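PDB 3WJ2: carboxylesterase from Ferroplasma acidiphilum, which probably hydrolyses carboxylic esters, as an alpha/beta-hydrolase-fold carboxylesterase from an acid-loving archaeon. Local coordinates for residues S77-H83 and K109-Y115. Sequence-based numbering, arbitrary orientation.
Sequences SAILYYH and KIISIEY
Four groups grip one water where the two strands part: it gives hydrogen bonds to Ile113 O and Tyr81 O and accepts them from His83 N and Ser112 OG, the closest being Ile113 O at 2.8 Å. Tyr115 OH donates to His83 O at 2.7 Å, tilted out of the carbonyl plane. The same phenol lies over one face of the His83 imidazole in an offset stack, planes 13° apart, with Tyr115 CE2 near the imidazole rim. Tyr115 gets there with CG between its backbone N and carbonyl carbon (chi1 57°). A leucine here would probably leave His83 O without its hydroxyl partner and the imidazole without its stacked ring. A second water bridges His83 NE2 to Tyr115 O. Strands 78-82 and 109-113 run parallel as the two strands of a beta-alpha-beta crossover through helix 96-106, in the central sheet of the alpha/beta hydrolase fold. Tyr81 N meets Ile111 O at 2.8 Å, almost straight at N-H. On the face turned to helix 125-139, Ile113 CD1 sits 3.8 Å from Leu80 CB and 3.6 Å from Tyr82 CE1; the Tyr82 hydroxyl hydrogen-bonds to Ser133 OG. On the opposite face, toward helix 96-106, Ile110 CD1 packs against Ile79 CB at 3.9 Å.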
ATOM      1  N   SER B  77      18.610  30.955  19.229  1.00 21.43           N
ATOM      2  CA  SER B  77      18.257  30.564  17.794  1.00 19.26           C
ATOM      3  C   SER B  77      16.722  30.581  17.616  1.00 16.29           C
ATOM      4  O   SER B  77      15.957  30.705  18.611  1.00 14.05           O
ATOM      5  CB  SER B  77      18.766  29.150  17.436  1.00 20.65           C
ATOM      6  OG  SER B  77      20.193  29.143  17.432  1.00 20.45           O
ATOM      7  N   ALA B  78      16.306  30.517  16.312  1.00 15.23           N
ATOM      8  CA  ALA B  78      14.906  30.694  15.997  1.00 14.26           C
ATOM      9  C   ALA B  78      14.456  29.798  14.881  1.00 14.08           C
ATOM     10  O   ALA B  78      15.250  29.502  13.965  1.00 13.92           O
ATOM     11  CB  ALA B  78      14.588  32.138  15.562  1.00 15.90           C
ATOM     12  N   ILE B  79      13.152  29.507  14.916  1.00 13.83           N
ATOM     13  CA  ILE B  79      12.454  28.921  13.725  1.00 11.15           C
ATOM     14  C   ILE B  79      11.422  29.939  13.249  1.00 12.52           C
ATOM     15  O   ILE B  79      10.622  30.409  14.046  1.00 12.20           O
ATOM     16  CB  ILE B  79      11.780  27.643  14.181  1.00 11.82           C
ATOM     17  CG1 ILE B  79      12.730  26.531  14.509  1.00 13.95           C
ATOM     18  CG2 ILE B  79      10.701  27.193  13.162  1.00 12.48           C
ATOM     19  CD1 ILE B  79      13.658  26.044  13.356  1.00 12.97           C
ATOM     20  N   LEU B  80      11.436  30.266  11.950  1.00 11.26           N
ATOM     21  CA  LEU B  80      10.352  31.064  11.364  1.00 10.17           C
ATOM     22  C   LEU B  80       9.256  30.057  11.013  1.00 11.64           C
ATOM     23  O   LEU B  80       9.543  29.090  10.284  1.00 11.85           O
ATOM     24  CB  LEU B  80      10.819  31.834  10.151  1.00 11.41           C
ATOM     25  CG  LEU B  80      12.165  32.536  10.384  1.00 13.74           C
ATOM     26  CD1 LEU B  80      12.428  33.352   9.079  1.00 14.64           C
ATOM     27  CD2 LEU B  80      12.178  33.366  11.618  1.00 16.63           C
ATOM     28  N   TYR B  81       8.042  30.298  11.494  1.00  9.68           N
ATOM     29  CA  TYR B  81       6.926  29.331  11.332  1.00 11.32           C
ATOM     30  C   TYR B  81       5.917  29.937  10.419  1.00 10.49           C
ATOM     31  O   TYR B  81       5.404  31.067  10.639  1.00 11.61           O
ATOM     32  CB  TYR B  81       6.276  29.002  12.712  1.00 10.35           C
ATOM     33  CG  TYR B  81       5.438  27.754  12.525  1.00 10.43           C
ATOM     34  CD1 TYR B  81       6.077  26.500  12.674  1.00  8.64           C
ATOM     35  CD2 TYR B  81       4.101  27.864  12.144  1.00 10.22           C
ATOM     36  CE1 TYR B  81       5.339  25.317  12.460  1.00  9.63           C
ATOM     37  CE2 TYR B  81       3.365  26.640  11.858  1.00 11.72           C
ATOM     38  CZ  TYR B  81       4.037  25.424  11.993  1.00  8.71           C
ATOM     39  OH  TYR B  81       3.350  24.262  11.699  1.00 11.39           O
ATOM     40  N   TYR B  82       5.524  29.204   9.379  1.00  8.47           N
ATOM     41  CA  TYR B  82       4.492  29.651   8.465  1.00 10.09           C
ATOM     42  C   TYR B  82       3.277  28.747   8.573  1.00 10.71           C
ATOM     43  O   TYR B  82       3.272  27.540   8.311  1.00  9.65           O
ATOM     44  CB  TYR B  82       4.983  29.645   6.942  1.00 10.20           C
ATOM     45  CG  TYR B  82       6.269  30.476   6.803  1.00 10.25           C
ATOM     46  CD1 TYR B  82       6.198  31.807   6.585  1.00 11.06           C
ATOM     47  CD2 TYR B  82       7.565  29.847   6.982  1.00 11.62           C
ATOM     48  CE1 TYR B  82       7.354  32.604   6.586  1.00  9.33           C
ATOM     49  CE2 TYR B  82       8.710  30.639   6.941  1.00 12.39           C
ATOM     50  CZ  TYR B  82       8.573  31.992   6.684  1.00 11.51           C
ATOM     51  OH  TYR B  82       9.671  32.833   6.692  1.00 12.81           O
ATOM     52  N   HIS B  83       2.165  29.342   9.049  1.00 10.40           N
ATOM     53  CA  HIS B  83       1.000  28.492   9.405  1.00 10.96           C
ATOM     54  C   HIS B  83       0.346  27.886   8.167  1.00  9.46           C
ATOM     55  O   HIS B  83       0.561  28.319   6.992  1.00 10.30           O
ATOM     56  CB  HIS B  83      -0.097  29.448  10.063  1.00 11.03           C
ATOM     57  CG  HIS B  83      -0.696  30.479   9.134  1.00  9.36           C
ATOM     58  ND1 HIS B  83      -1.765  30.230   8.296  1.00 11.59           N
ATOM     59  CD2 HIS B  83      -0.386  31.779   8.964  1.00 10.74           C
ATOM     60  CE1 HIS B  83      -2.032  31.328   7.622  1.00 11.39           C
ATOM     61  NE2 HIS B  83      -1.198  32.273   8.009  1.00 11.54           N
ATOM     62  N   LYS B 109      13.293  30.208  19.935  1.00 14.04           N
ATOM     63  CA  LYS B 109      12.338  31.246  19.526  1.00 13.77           C
ATOM     64  C   LYS B 109      11.496  30.671  18.355  1.00 14.49           C
ATOM     65  O   LYS B 109      12.075  30.105  17.379  1.00 15.48           O
ATOM     66  CB  LYS B 109      13.044  32.510  18.999  1.00 15.54           C
ATOM     67  CG  LYS B 109      13.678  33.349  20.189  1.00 18.38           C
ATOM     68  CD  LYS B 109      14.402  34.482  19.547  1.00 22.01           C
ATOM     69  CE  LYS B 109      14.786  35.716  20.540  1.00 27.80           C
ATOM     70  NZ  LYS B 109      15.330  35.268  21.840  1.00 28.26           N
ATOM     71  N   ILE B 110      10.225  30.859  18.440  1.00 14.03           N
ATOM     72  CA  ILE B 110       9.347  30.550  17.290  1.00 13.33           C
ATOM     73  C   ILE B 110       8.762  31.913  16.817  1.00 15.94           C
ATOM     74  O   ILE B 110       8.099  32.660  17.611  1.00 15.52           O
ATOM     75  CB  ILE B 110       8.145  29.602  17.759  1.00 14.56           C
ATOM     76  CG1 ILE B 110       8.674  28.284  18.350  1.00 14.09           C
ATOM     77  CG2 ILE B 110       7.126  29.294  16.583  1.00 12.65           C
ATOM     78  CD1 ILE B 110       9.562  27.414  17.397  1.00 14.89           C
ATOM     79  N   ILE B 111       8.878  32.193  15.519  1.00 13.40           N
ATOM     80  CA  ILE B 111       8.373  33.459  14.992  1.00 13.13           C
ATOM     81  C   ILE B 111       7.313  33.097  13.978  1.00 14.32           C
ATOM     82  O   ILE B 111       7.615  32.667  12.847  1.00 13.75           O
ATOM     83  CB  ILE B 111       9.495  34.347  14.352  1.00 15.01           C
ATOM     84  CG1 ILE B 111      10.594  34.581  15.439  1.00 16.08           C
ATOM     85  CG2 ILE B 111       8.870  35.689  13.810  1.00 15.17           C
ATOM     86  CD1 ILE B 111      11.845  35.364  14.868  1.00 18.00           C
ATOM     87  N   SER B 112       6.061  33.324  14.334  1.00 11.89           N
ATOM     88  CA  SER B 112       4.941  32.948  13.476  1.00 13.53           C
ATOM     89  C   SER B 112       4.626  34.102  12.556  1.00 14.16           C
ATOM     90  O   SER B 112       4.348  35.256  12.988  1.00 14.18           O
ATOM     91  CB  SER B 112       3.771  32.555  14.398  1.00 12.52           C
ATOM     92  OG  SER B 112       2.607  32.329  13.588  1.00 14.34           O
ATOM     93  N   ILE B 113       4.735  33.860  11.239  1.00 10.44           N
ATOM     94  CA  ILE B 113       4.607  34.946  10.253  1.00 12.02           C
ATOM     95  C   ILE B 113       3.327  34.901   9.467  1.00 11.38           C
ATOM     96  O   ILE B 113       2.896  33.841   8.967  1.00 12.68           O
ATOM     97  CB  ILE B 113       5.809  34.906   9.274  1.00 13.13           C
ATOM     98  CG1 ILE B 113       7.097  35.193  10.057  1.00 15.95           C
ATOM     99  CG2 ILE B 113       5.661  35.924   8.141  1.00 15.09           C
ATOM    100  CD1 ILE B 113       8.324  34.595   9.373  1.00 19.01           C
ATOM    101  N   GLU B 114       2.644  36.041   9.433  1.00 12.74           N
ATOM    102  CA  GLU B 114       1.409  36.169   8.652  1.00 13.89           C
ATOM    103  C   GLU B 114       1.640  36.562   7.218  1.00 16.67           C
ATOM    104  O   GLU B 114       1.517  37.777   6.855  1.00 18.45           O
ATOM    105  CB  GLU B 114       0.394  37.190   9.256  1.00 18.42           C
ATOM    106  CG  GLU B 114      -0.545  36.530  10.110  1.00 19.92           C
ATOM    107  CD  GLU B 114      -1.538  37.511  10.742  1.00 20.94           C
ATOM    108  OE1 GLU B 114      -1.648  38.727  10.374  1.00 24.91           O
ATOM    109  OE2 GLU B 114      -2.115  37.021  11.703  1.00 17.59           O
ATOM    110  N   TYR B 115       1.830  35.568   6.338  1.00 13.25           N
ATOM    111  CA  TYR B 115       1.906  35.870   4.895  1.00 12.68           C
ATOM    112  C   TYR B 115       0.569  36.164   4.293  1.00 12.92           C
ATOM    113  O   TYR B 115      -0.473  35.941   4.944  1.00 14.75           O
ATOM    114  CB  TYR B 115       2.542  34.627   4.187  1.00 12.48           C
ATOM    115  CG  TYR B 115       1.756  33.314   4.427  1.00  8.51           C
ATOM    116  CD1 TYR B 115       0.672  32.961   3.566  1.00 11.97           C
ATOM    117  CD2 TYR B 115       2.085  32.475   5.536  1.00  9.32           C
ATOM    118  CE1 TYR B 115       0.005  31.757   3.825  1.00  8.75           C
ATOM    119  CE2 TYR B 115       1.436  31.241   5.714  1.00  8.00           C
ATOM    120  CZ  TYR B 115       0.406  30.946   4.861  1.00  7.86           C
ATOM    121  OH  TYR B 115      -0.359  29.798   4.988  1.00 12.59           O
TER
HETATM  122  O   HOH W   1       2.260  31.707  10.701  1.00 13.12           O
HETATM  123  O   HOH W   2      -1.456  34.866   7.178  1.00 15.51           O